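Local coordinates for protein Ser-thr phosphatase MSPP (Mycobacterium smegmatis, PDB 2JFR) that probably hydrolyses phosphate esters of serine and threonine in phosphoproteins, as a metal-dependent phosphatase of the PPM (PP2C) family that binds manganese and magnesium, at residues Ala11-Pro16 against Val216-Gly221; Gly89-Ala94 against Ile110-Leu115; His130-Glu135 against Arg148-Arg153. All coordinates share one frame; numbering follows the deposited sequence. Where two conformers were deposited one is given.

Interaction 1: residues Ala11-Pro16 against Val216-Gly221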
ATOM      1  N   ALA A  11      -4.046  10.491  -2.666  1.00 16.47           N
ATOM      2  CA  ALA A  11      -3.096  11.598  -2.840  1.00 17.50           C
ATOM      3  C   ALA A  11      -1.704  10.990  -2.956  1.00 17.65           C
ATOM      4  O   ALA A  11      -1.403   9.960  -2.354  1.00 17.09           O
ATOM      5  CB  ALA A  11      -3.121  12.601  -1.713  1.00 18.43           C
ATOM      6  N   THR A  12      -0.859  11.690  -3.685  1.00 19.74           N
ATOM      7  CA  THR A  12       0.525  11.296  -3.769  1.00 20.93           C
ATOM      8  C   THR A  12       1.352  12.536  -3.772  1.00 22.19           C
ATOM      9  O   THR A  12       1.009  13.567  -4.335  1.00 27.71           O
ATOM     10  CB  THR A  12       0.719  10.413  -5.042  1.00 21.85           C
ATOM     11  OG1 THR A  12       2.071   9.840  -5.081  1.00 22.77           O
ATOM     12  CG2 THR A  12       0.550  11.181  -6.365  1.00 31.33           C
ATOM     13  N   ASP A  13       2.525  12.453  -3.183  1.00 20.50           N
ATOM     14  CA  ASP A  13       3.430  13.577  -2.945  0.65 20.80           C
ATOM     15  C   ASP A  13       4.863  13.097  -3.229  1.00 20.57           C
ATOM     16  O   ASP A  13       5.337  12.163  -2.567  1.00 19.86           O
ATOM     17  CB  ASP A  13       3.358  14.117  -1.532  0.65 23.14           C
ATOM     18  CG  ASP A  13       4.295  15.287  -1.404  0.65 25.24           C
ATOM     19  OD1 ASP A  13       4.558  15.933  -2.464  0.65 23.09           O
ATOM     20  OD2 ASP A  13       4.868  15.487  -0.318  0.65 29.09           O
ATOM     21  N   GLN A  14       5.555  13.710  -4.173  1.00 19.64           N
ATOM     22  CA  GLN A  14       6.932  13.357  -4.416  1.00 17.19           C
ATOM     23  C   GLN A  14       7.813  13.678  -3.224  1.00 16.23           C
ATOM     24  O   GLN A  14       8.764  12.930  -2.918  1.00 15.91           O
ATOM     25  CB  GLN A  14       7.433  14.091  -5.652  1.00 17.01           C
ATOM     26  CG  GLN A  14       8.848  13.767  -6.040  1.00 16.93           C
ATOM     27  CD  GLN A  14       9.234  14.387  -7.345  1.00 18.57           C
ATOM     28  OE1 GLN A  14       8.428  14.779  -8.174  1.00 26.42           O
ATOM     29  NE2 GLN A  14      10.528  14.506  -7.551  1.00 19.21           N
ATOM     30  N   GLY A  15       7.562  14.790  -2.582  1.00 18.14           N
ATOM     31  CA  GLY A  15       8.387  15.348  -1.549  1.00 19.81           C
ATOM     32  C   GLY A  15       9.539  16.092  -2.135  1.00 18.60           C
ATOM     33  O   GLY A  15       9.785  16.098  -3.349  1.00 18.83           O
ATOM     34  N   PRO A  16      10.282  16.798  -1.277  1.00 20.10           N
ATOM     35  CA  PRO A  16      11.365  17.693  -1.709  1.00 22.13           C
ATOM     36  C   PRO A  16      12.706  17.039  -1.809  1.00 21.59           C
ATOM     37  O   PRO A  16      13.661  17.760  -2.190  1.00 25.92           O
ATOM     38  CB  PRO A  16      11.350  18.732  -0.580  1.00 24.29           C
ATOM     39  CG  PRO A  16      11.059  17.877   0.646  1.00 28.18           C
ATOM     40  CD  PRO A  16       9.943  17.009   0.146  1.00 24.39           C
ATOM     41  N   VAL A 216       1.376  16.233   6.275  1.00 16.58           N
ATOM     42  CA  VAL A 216       2.066  15.851   7.489  1.00 16.19           C
ATOM     43  C   VAL A 216       3.445  15.245   7.131  1.00 15.79           C
ATOM     44  O   VAL A 216       4.464  15.577   7.747  1.00 16.27           O
ATOM     45  CB  VAL A 216       1.212  14.891   8.303  1.00 17.20           C
ATOM     46  CG1 VAL A 216       2.029  14.218   9.385  1.00 18.85           C
ATOM     47  CG2 VAL A 216       0.033  15.670   8.899  1.00 19.20           C
ATOM     48  N   ALA A 217       3.462  14.359   6.181  1.00 15.51           N
ATOM     49  CA  ALA A 217       4.708  13.710   5.815  1.00 15.90           C
ATOM     50  C   ALA A 217       5.687  14.714   5.215  1.00 15.33           C
ATOM     51  O   ALA A 217       6.892  14.678   5.476  1.00 15.76           O
ATOM     52  CB  ALA A 217       4.430  12.575   4.835  1.00 17.57           C
ATOM     53  N   ASN A 218       5.198  15.645   4.404  1.00 15.53           N
ATOM     54  CA  ASN A 218       6.048  16.654   3.782  0.65 15.91           C
ATOM     55  C   ASN A 218       6.606  17.597   4.820  1.00 16.10           C
ATOM     56  O   ASN A 218       7.818  17.898   4.818  1.00 17.15           O
ATOM     57  CB  ASN A 218       5.172  17.374   2.756  0.65 16.46           C
ATOM     58  CG  ASN A 218       6.055  18.190   1.841  0.65 17.10           C
ATOM     59  OD1 ASN A 218       6.577  19.214   2.273  0.65 20.36           O
ATOM     60  ND2 ASN A 218       6.233  17.788   0.614  0.65 18.24           N
ATOM     61  N   ASP A 219       5.776  18.090   5.714  1.00 16.02           N
ATOM     62  CA  ASP A 219       6.186  18.994   6.741  1.00 16.52           C
ATOM     63  C   ASP A 219       7.259  18.398   7.648  1.00 16.61           C
ATOM     64  O   ASP A 219       8.103  19.108   8.152  1.00 18.23           O
ATOM     65  CB  ASP A 219       5.027  19.400   7.602  1.00 17.30           C
ATOM     66  CG  ASP A 219       4.015  20.319   7.057  1.00 19.84           C
ATOM     67  OD1 ASP A 219       4.137  20.736   5.883  1.00 21.08           O
ATOM     68  OD2 ASP A 219       3.060  20.645   7.784  1.00 24.63           O
ATOM     69  N   ALA A 220       7.217  17.098   7.831  1.00 16.07           N
ATOM     70  CA  ALA A 220       8.191  16.357   8.642  1.00 16.65           C
ATOM     71  C   ALA A 220       9.496  16.141   7.940  1.00 17.37           C
ATOM     72  O   ALA A 220      10.413  15.579   8.579  1.00 19.67           O
ATOM     73  CB  ALA A 220       7.587  15.053   9.117  1.00 17.22           C
ATOM     74  N   GLY A 221       9.605  16.530   6.682  1.00 17.31           N
ATOM     75  CA  GLY A 221      10.842  16.446   5.954  1.00 18.30           C
ATOM     76  C   GLY A 221      10.677  15.873   4.571  1.00 17.86           C
ATOM     77  O   GLY A 221      11.503  16.101   3.688  1.00 19.74           O
TER

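Interaction 2: residues Gly89-Ala94 against Ile110-Leu115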
ATOM      1  N   GLY A  89      12.091  -2.761  -8.809  1.00 14.97           N
ATOM      2  CA  GLY A  89      10.890  -3.539  -8.518  1.00 15.02           C
ATOM      3  C   GLY A  89       9.949  -2.642  -7.769  1.00 14.28           C
ATOM      4  O   GLY A  89      10.085  -1.410  -7.731  1.00 14.35           O
ATOM      5  N   THR A  90       8.935  -3.257  -7.129  1.00 14.17           N
ATOM      6  CA  THR A  90       7.939  -2.472  -6.424  1.00 14.08           C
ATOM      7  C   THR A  90       7.300  -3.281  -5.331  1.00 13.54           C
ATOM      8  O   THR A  90       7.186  -4.486  -5.404  1.00 14.45           O
ATOM      9  CB  THR A  90       6.861  -1.951  -7.421  1.00 13.93           C
ATOM     10  OG1 THR A  90       5.988  -1.029  -6.771  1.00 13.81           O
ATOM     11  CG2 THR A  90       6.097  -3.048  -8.103  1.00 14.93           C
ATOM     12  N   THR A  91       6.835  -2.568  -4.321  1.00 13.26           N
ATOM     13  CA  THR A  91       5.849  -3.124  -3.405  1.00 13.65           C
ATOM     14  C   THR A  91       4.504  -3.146  -4.087  1.00 13.55           C
ATOM     15  O   THR A  91       4.269  -2.443  -5.095  1.00 13.81           O
ATOM     16  CB  THR A  91       5.769  -2.350  -2.110  1.00 13.87           C
ATOM     17  OG1 THR A  91       5.058  -1.148  -2.403  1.00 14.00           O
ATOM     18  CG2 THR A  91       7.100  -2.054  -1.480  1.00 14.67           C
ATOM     19  N   LEU A  92       3.551  -3.867  -3.501  1.00 13.75           N
ATOM     20  CA  LEU A  92       2.171  -3.756  -3.908  0.79 13.85           C
ATOM     21  C   LEU A  92       1.306  -4.147  -2.746  1.00 13.56           C
ATOM     22  O   LEU A  92       1.475  -5.230  -2.178  1.00 14.76           O
ATOM     23  CB  LEU A  92       1.886  -4.673  -5.084  0.79 14.32           C
ATOM     24  CG  LEU A  92       0.396  -4.682  -5.560  0.79 16.53           C
ATOM     25  CD1 LEU A  92      -0.021  -3.337  -6.054  0.79 16.19           C
ATOM     26  CD2 LEU A  92       0.191  -5.765  -6.633  0.79 19.94           C
ATOM     27  N   THR A  93       0.330  -3.283  -2.405  1.00 13.51           N
ATOM     28  CA  THR A  93      -0.715  -3.619  -1.464  1.00 13.37           C
ATOM     29  C   THR A  93      -2.037  -3.312  -2.158  1.00 13.74           C
ATOM     30  O   THR A  93      -2.251  -2.155  -2.543  1.00 14.40           O
ATOM     31  CB  THR A  93      -0.599  -2.861  -0.168  1.00 13.83           C
ATOM     32  OG1 THR A  93       0.619  -3.283   0.427  1.00 14.60           O
ATOM     33  CG2 THR A  93      -1.759  -3.116   0.767  1.00 14.63           C
ATOM     34  N   ALA A  94      -2.848  -4.328  -2.324  1.00 13.99           N
ATOM     35  CA  ALA A  94      -4.134  -4.200  -3.010  1.00 14.68           C
ATOM     36  C   ALA A  94      -5.239  -4.641  -2.056  1.00 14.97           C
ATOM     37  O   ALA A  94      -5.116  -5.659  -1.357  1.00 15.98           O
ATOM     38  CB  ALA A  94      -4.141  -5.063  -4.263  1.00 16.46           C
ATOM     39  N   ILE A 110       2.627  -7.353  -0.732  1.00 14.34           N
ATOM     40  CA  ILE A 110       4.029  -7.723  -0.845  0.63 14.40           C
ATOM     41  C   ILE A 110       4.847  -6.470  -0.658  1.00 14.25           C
ATOM     42  O   ILE A 110       4.625  -5.453  -1.337  1.00 15.09           O
ATOM     43  CB  ILE A 110       4.253  -8.489  -2.179  0.63 14.73           C
ATOM     44  CG1 ILE A 110       5.657  -9.105  -2.177  0.63 16.48           C
ATOM     45  CG2 ILE A 110       3.909  -7.681  -3.400  0.63 17.01           C
ATOM     46  CD1 ILE A 110       5.904 -10.046  -3.304  0.63 18.50           C
ATOM     47  N   GLY A 111       5.793  -6.512   0.260  1.00 14.76           N
ATOM     48  CA  GLY A 111       6.630  -5.382   0.538  1.00 14.60           C
ATOM     49  C   GLY A 111       6.180  -4.672   1.805  1.00 14.43           C
ATOM     50  O   GLY A 111       5.791  -5.328   2.768  1.00 15.34           O
ATOM     51  N   ASP A 112       6.265  -3.343   1.826  1.00 14.73           N
ATOM     52  CA  ASP A 112       6.109  -2.578   3.051  1.00 14.81           C
ATOM     53  C   ASP A 112       5.222  -1.341   2.883  1.00 13.93           C
ATOM     54  O   ASP A 112       5.442  -0.354   3.582  1.00 14.92           O
ATOM     55  CB  ASP A 112       7.469  -2.166   3.633  1.00 17.10           C
ATOM     56  CG  ASP A 112       8.209  -1.165   2.778  1.00 18.12           C
ATOM     57  OD1 ASP A 112       7.788  -0.903   1.630  1.00 16.52           O
ATOM     58  OD2 ASP A 112       9.226  -0.665   3.327  1.00 26.69           O
ATOM     59  N   SER A 113       4.216  -1.420   2.034  1.00 13.70           N
ATOM     60  CA  SER A 113       3.233  -0.334   1.912  1.00 13.56           C
ATOM     61  C   SER A 113       1.991  -0.703   2.703  1.00 13.41           C
ATOM     62  O   SER A 113       1.182  -1.490   2.215  1.00 15.24           O
ATOM     63  CB  SER A 113       2.882  -0.127   0.440  1.00 13.83           C
ATOM     64  OG  SER A 113       4.031   0.189  -0.341  1.00 13.96           O
ATOM     65  N   PRO A 114       1.829  -0.279   3.932  1.00 13.56           N
ATOM     66  CA  PRO A 114       0.844  -0.960   4.790  1.00 14.10           C
ATOM     67  C   PRO A 114      -0.584  -0.613   4.512  1.00 13.87           C
ATOM     68  O   PRO A 114      -0.958   0.453   4.002  1.00 14.28           O
ATOM     69  CB  PRO A 114       1.233  -0.553   6.200  1.00 15.83           C
ATOM     70  CG  PRO A 114       2.635  -0.015   6.080  1.00 15.89           C
ATOM     71  CD  PRO A 114       2.618   0.665   4.723  1.00 14.23           C
ATOM     72  N   LEU A 115      -1.446  -1.549   4.951  1.00 14.11           N
ATOM     73  CA  LEU A 115      -2.864  -1.310   5.143  1.00 13.72           C
ATOM     74  C   LEU A 115      -3.119  -1.068   6.631  1.00 13.63           C
ATOM     75  O   LEU A 115      -2.678  -1.842   7.467  1.00 14.43           O
ATOM     76  CB  LEU A 115      -3.659  -2.518   4.695  1.00 14.29           C
ATOM     77  CG  LEU A 115      -5.158  -2.507   5.021  1.00 14.40           C
ATOM     78  CD1 LEU A 115      -5.855  -1.405   4.280  1.00 14.82           C
ATOM     79  CD2 LEU A 115      -5.771  -3.867   4.732  1.00 15.88           C
TER
HETATM   80  O   HOH W   1       3.271  -3.776   0.485  1.00 16.09           O

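Interaction 3: residues His130-Glu135 against Arg148-Arg153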
ATOM      1  N   HIS A 130       7.298  -6.738   4.724  1.00 14.27           N
ATOM      2  CA  HIS A 130       8.328  -7.652   4.258  1.00 14.51           C
ATOM      3  C   HIS A 130       9.613  -6.852   4.064  1.00 14.29           C
ATOM      4  O   HIS A 130      10.014  -6.481   2.974  1.00 15.08           O
ATOM      5  CB  HIS A 130       7.885  -8.317   2.971  1.00 15.11           C
ATOM      6  CG  HIS A 130       6.545  -8.928   3.047  1.00 15.18           C
ATOM      7  ND1 HIS A 130       5.613  -8.740   2.081  1.00 15.39           N
ATOM      8  CD2 HIS A 130       5.968  -9.607   4.055  1.00 17.13           C
ATOM      9  CE1 HIS A 130       4.506  -9.320   2.490  1.00 16.08           C
ATOM     10  NE2 HIS A 130       4.681  -9.894   3.670  1.00 17.10           N
ATOM     11  N   SER A 131      10.213  -6.558   5.195  1.00 15.49           N
ATOM     12  CA  SER A 131      11.477  -5.828   5.275  1.00 15.59           C
ATOM     13  C   SER A 131      12.253  -6.430   6.415  1.00 15.28           C
ATOM     14  O   SER A 131      11.711  -7.122   7.250  1.00 15.75           O
ATOM     15  CB  SER A 131      11.261  -4.347   5.500  1.00 16.88           C
ATOM     16  OG  SER A 131      10.726  -4.127   6.785  1.00 17.79           O
ATOM     17  N   VAL A 132      13.532  -6.079   6.530  1.00 16.13           N
ATOM     18  CA  VAL A 132      14.303  -6.623   7.628  1.00 16.13           C
ATOM     19  C   VAL A 132      13.669  -6.269   8.963  1.00 16.40           C
ATOM     20  O   VAL A 132      13.498  -7.069   9.868  1.00 18.07           O
ATOM     21  CB  VAL A 132      15.758  -6.121   7.584  1.00 17.97           C
ATOM     22  CG1 VAL A 132      16.535  -6.568   8.826  1.00 20.09           C
ATOM     23  CG2 VAL A 132      16.413  -6.655   6.299  1.00 19.41           C
ATOM     24  N   ALA A 133      13.251  -5.000   9.120  1.00 17.03           N
ATOM     25  CA  ALA A 133      12.579  -4.544  10.323  1.00 17.79           C
ATOM     26  C   ALA A 133      11.236  -5.176  10.507  1.00 17.25           C
ATOM     27  O   ALA A 133      10.852  -5.601  11.601  1.00 18.72           O
ATOM     28  CB  ALA A 133      12.479  -3.011  10.275  1.00 19.81           C
ATOM     29  N   GLY A 134      10.481  -5.283   9.420  1.00 17.00           N
ATOM     30  CA  GLY A 134       9.163  -5.851   9.507  1.00 17.17           C
ATOM     31  C   GLY A 134       9.170  -7.310   9.879  1.00 17.90           C
ATOM     32  O   GLY A 134       8.268  -7.809  10.548  1.00 19.71           O
ATOM     33  N   GLU A 135      10.226  -8.037   9.450  1.00 18.00           N
ATOM     34  CA  GLU A 135      10.336  -9.466   9.774  1.00 19.35           C
ATOM     35  C   GLU A 135      10.603  -9.584  11.236  1.00 20.63           C
ATOM     36  O   GLU A 135      10.157 -10.544  11.886  1.00 23.38           O
ATOM     37  CB  GLU A 135      11.391 -10.141   8.964  1.00 20.44           C
ATOM     38  CG  GLU A 135      11.128 -10.263   7.457  1.00 23.62           C
ATOM     39  CD  GLU A 135      10.069 -11.067   6.843  1.00 27.97           C
ATOM     40  OE1 GLU A 135       9.334 -11.669   7.617  1.00 33.43           O
ATOM     41  OE2 GLU A 135       9.994 -11.042   5.557  1.00 34.89           O
ATOM     42  N   ARG A 148      10.051   1.608  12.813  1.00 23.62           N
ATOM     43  CA  ARG A 148      10.143   2.864  12.071  1.00 25.23           C
ATOM     44  C   ARG A 148      11.554   3.403  12.052  1.00 23.52           C
ATOM     45  O   ARG A 148      11.911   4.110  11.136  1.00 25.48           O
ATOM     46  CB  ARG A 148       9.311   4.095  12.612  1.00 22.97           C
ATOM     47  CG  ARG A 148       7.903   3.853  12.539  1.00 20.31           C
ATOM     48  CD  ARG A 148       7.106   4.947  13.117  1.00 18.75           C
ATOM     49  NE  ARG A 148       7.203   6.206  12.379  1.00 17.93           N
ATOM     50  CZ  ARG A 148       6.797   7.406  12.784  1.00 18.10           C
ATOM     51  NH1 ARG A 148       6.172   7.536  13.934  1.00 19.56           N
ATOM     52  NH2 ARG A 148       6.980   8.469  12.014  1.00 19.15           N
ATOM     53  N   TRP A 149      12.332   3.079  13.117  1.00 23.05           N
ATOM     54  CA  TRP A 149      13.654   3.653  13.326  1.00 23.34           C
ATOM     55  C   TRP A 149      14.741   2.668  13.112  1.00 21.79           C
ATOM     56  O   TRP A 149      15.921   3.019  13.226  1.00 24.57           O
ATOM     57  CB  TRP A 149      13.731   4.306  14.756  1.00 23.60           C
ATOM     58  CG  TRP A 149      12.450   5.038  15.068  1.00 21.04           C
ATOM     59  CD1 TRP A 149      11.564   4.737  16.018  1.00 25.82           C
ATOM     60  CD2 TRP A 149      11.955   6.221  14.358  1.00 19.57           C
ATOM     61  NE1 TRP A 149      10.501   5.611  15.991  1.00 25.32           N
ATOM     62  CE2 TRP A 149      10.730   6.523  14.975  1.00 22.23           C
ATOM     63  CE3 TRP A 149      12.422   6.945  13.289  1.00 21.93           C
ATOM     64  CZ2 TRP A 149       9.905   7.613  14.569  1.00 24.58           C
ATOM     65  CZ3 TRP A 149      11.645   8.016  12.885  1.00 26.02           C
ATOM     66  CH2 TRP A 149      10.426   8.305  13.536  1.00 26.22           C
ATOM     67  N   HIS A 150      14.383   1.449  12.742  1.00 20.70           N
ATOM     68  CA  HIS A 150      15.373   0.375  12.609  1.00 20.48           C
ATOM     69  C   HIS A 150      16.273   0.687  11.445  1.00 19.56           C
ATOM     70  O   HIS A 150      15.781   1.090  10.360  1.00 19.98           O
ATOM     71  CB  HIS A 150      14.674  -0.972  12.430  1.00 21.87           C
ATOM     72  CG  HIS A 150      15.584  -2.156  12.482  1.00 21.67           C
ATOM     73  ND1 HIS A 150      16.386  -2.493  11.507  1.00 22.55           N
ATOM     74  CD2 HIS A 150      15.797  -3.019  13.474  1.00 25.45           C
ATOM     75  CE1 HIS A 150      17.116  -3.510  11.843  1.00 23.53           C
ATOM     76  NE2 HIS A 150      16.760  -3.886  13.060  1.00 26.93           N
ATOM     77  N   PRO A 151      17.562   0.498  11.598  1.00 19.68           N
ATOM     78  CA  PRO A 151      18.469   0.922  10.533  1.00 19.51           C
ATOM     79  C   PRO A 151      18.403   0.127   9.281  1.00 20.14           C
ATOM     80  O   PRO A 151      18.994   0.515   8.274  1.00 23.15           O
ATOM     81  CB  PRO A 151      19.829   0.779  11.239  1.00 22.03           C
ATOM     82  CG  PRO A 151      19.632  -0.268  12.301  1.00 23.31           C
ATOM     83  CD  PRO A 151      18.273   0.072  12.787  1.00 21.91           C
ATOM     84  N   GLN A 152      17.709  -0.982   9.217  1.00 20.64           N
ATOM     85  CA  GLN A 152      17.542  -1.723   7.993  0.65 22.12           C
ATOM     86  C   GLN A 152      16.075  -1.821   7.589  1.00 19.38           C
ATOM     87  O   GLN A 152      15.692  -2.671   6.798  1.00 20.29           O
ATOM     88  CB  GLN A 152      18.142  -3.154   8.004  0.65 26.88           C
ATOM     89  CG  GLN A 152      19.679  -3.042   7.775  0.65 29.82           C
ATOM     90  CD  GLN A 152      20.351  -2.732   9.100  0.65 30.92           C
ATOM     91  OE1 GLN A 152      20.062  -3.323  10.163  0.65 32.99           O
ATOM     92  NE2 GLN A 152      21.309  -1.823   9.093  0.65 33.14           N
ATOM     93  N   ARG A 153      15.280  -0.869   8.035  1.00 19.74           N
ATOM     94  CA  ARG A 153      13.886  -0.688   7.635  0.56 21.59           C
ATOM     95  C   ARG A 153      13.723  -0.657   6.115  1.00 19.60           C
ATOM     96  O   ARG A 153      12.691  -1.017   5.556  1.00 22.12           O
ATOM     97  CB  ARG A 153      13.352   0.564   8.351  0.56 25.35           C
ATOM     98  CG  ARG A 153      12.944   1.712   7.501  0.56 33.88           C
ATOM     99  CD  ARG A 153      11.784   2.513   7.988  0.56 32.29           C
ATOM    100  NE  ARG A 153      10.448   1.986   8.072  0.56 41.59           N
ATOM    101  CZ  ARG A 153       9.457   2.838   8.340  0.56 42.26           C
ATOM    102  NH1 ARG A 153       8.205   2.324   8.428  0.56 60.40           N
ATOM    103  NH2 ARG A 153       9.637   4.156   8.508  0.56 34.92           N
TER
HETATM  104  O   HOH W   2       9.967  -1.676   6.514  0.77 39.98           O

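Interaction 1: residues Ala11-Pro16 against Val216-Gly221
The carboxylate of Asp-13 meets the side-chain amide of Asn-218, and this pair carries the contact. Asn-218 ND2 donates to Asp-13 OD2 at 2.8 Å. The bond is almost straight (176°) and reaches OD2 on its syn side, while OD2 lies in the plane of the donating amide. The two side chains cross at about a right angle. On the flank of its helix Asn-218 has CG anti to the backbone N (chi1 -166°), and from there the amide reaches nearer to Asp-13 than the CB does. Both side chains were modelled in two conformers, and the bond describes one of them. The other carboxylate oxygen, Asp-13 OD1, takes a weak bond from Gly-15 N at 3.2 Å, so the acid links the turn after its own strand to the helix. Further out, the apolar ring of Pro-16 lies against polar atoms: its CD is 3.8 Å from Asn-218 ND2 and its CG 3.6 Å from Gly-221 O. Glycine suits both bends. Gly-15 has positive phi (81°), and Gly-221 closes the helix with a Schellman motif, where its backbone angles would press a beta-carbon against the preceding carbonyl. The contact lies at the surface. Strand 5-13 is the outermost strand of its antiparallel sheet and pairs with strand 226-233, where the backbones of Asp-13 and Thr-226 are hydrogen-bonded. Helix 206-219 packs on these two strands, with Val-214 touching Ala-11 and Asp-13, and Ala-217 resting on Thr-226.

Interaction 2: residues Gly89-Ala94 against Ile110-Leu115
Leu-92 and Ile-110 form an antiparallel hydrogen-bonded pair, with Leu-92 N to Ile-110 O at 2.9 Å and Ile-110 N to Leu-92 O at 2.8 Å. Their side chains share one face of the sheet, where Ile-110 CG2 approaches Leu-92 CB. Beyond the pair the second chain leaves the sheet at Gly-111, and threonines take over from backbone bonding. Thr-91 CG2 packs 3.9 Å from Gly-111 CA, filling the place a beta-carbon would need, so glycine fits both this spot and its positive phi (102°). The same methyl lies 3.4 Å from Asp-112 OD1. Thr-91 OG1, set between its backbone N and carbonyl carbon (chi1 76°), donates to Ser-113 OG at 2.7 Å. Thr-93 OG1 donates in the carbonyl plane to Ser-113 O at 2.6 Å, and its CG2 faces Leu-115 CB. A water completes the buried polar network: it donates to Thr-93 OG1, accepts from Ser-113 N at 3.0 Å, and makes a weak bond to Ile-110 O. Threonine suits both sites because its hydroxyl bonds while its methyl packs. Thr-91 OG1 also accepts from the backbone N of the metal ligand Asp-36. Strand 89-96 runs between strands 31-38 and 106-110; helix 42-59 touches Thr-90 and Leu-92, while residues 110-115 cross to strand 115-119 of the second sheet.

Interaction 3: residues His130-Glu135 against Arg148-Arg153
Ser-131 opens the contact, its CB lying 3.6 Å from Arg-153 O. Its hydroxyl is placed between the backbone N and the carbonyl carbon (chi1 68°), from where Ser-131 OG accepts from Gly-134 N at 2.9 Å and caps the start of helix 132-138. A water beside it is hydrogen-bonded to Ser-131 OG at 2.6 Å and donates to Arg-153 O at 3.0 Å, bridging the helix start to the opposing loop. A short hydroxyl side chain suits this place because it can satisfy an otherwise unbonded amide of the first helical turn and still leave room for the water. Val-132 follows with its branched side chain beside that of Gln-152, the two pointing the same way. Val-132 CB is 3.5 Å from Gln-152 O and also packs on Gln-152 CB, while its CG1 approaches the His-150 ring obliquely. Ala-133 then turns inward. Its CB lies 3.7 Å from His-150 CB and also meets Arg-153 CA, and its CA sits over one face of the imidazole. Here a single methyl is enough, since the loop comes so close to the helix. The ring is held from its own segment as well: Gln-152 N donates to His-150 ND1 at 3.0 Å, tilted 19° from the ring plane, and Pro-151 CD lies over a face of the ring, offset toward its rim. The chain from His-150 to Arg-153 makes a type I beta turn, in which Arg-153 N bonds to His-150 O. A serine N-cap thus meets a compact turn. The helix and turn probably form part of the flap that lies beside the metal centre in PPM phosphatases, and Ser-131 stands close to the metal-site residue Asp-112.

How the interactions relate
Interactions 2 and 3 follow one another along the chain and touch directly, although their centres are 14 Å apart: Gly-111 O and His-130 N, at 2.8 Å, probably form a hydrogen bond, and His-130 ND1 accepts from Gly-111 N. Both lie beside the metal site. Asp-112 of interaction 2 binds a third metal in another structure of this protein, not bound to it here; its side chain is about 3 Å from that of Asp-186, a manganese ligand, and about 5 Å from that of Ser-131 in interaction 3. Interaction 1 is more distant, its centre 19 and 21 Å from those of interactions 2 and 3, and its Gly-15 about 11 Å from the manganese.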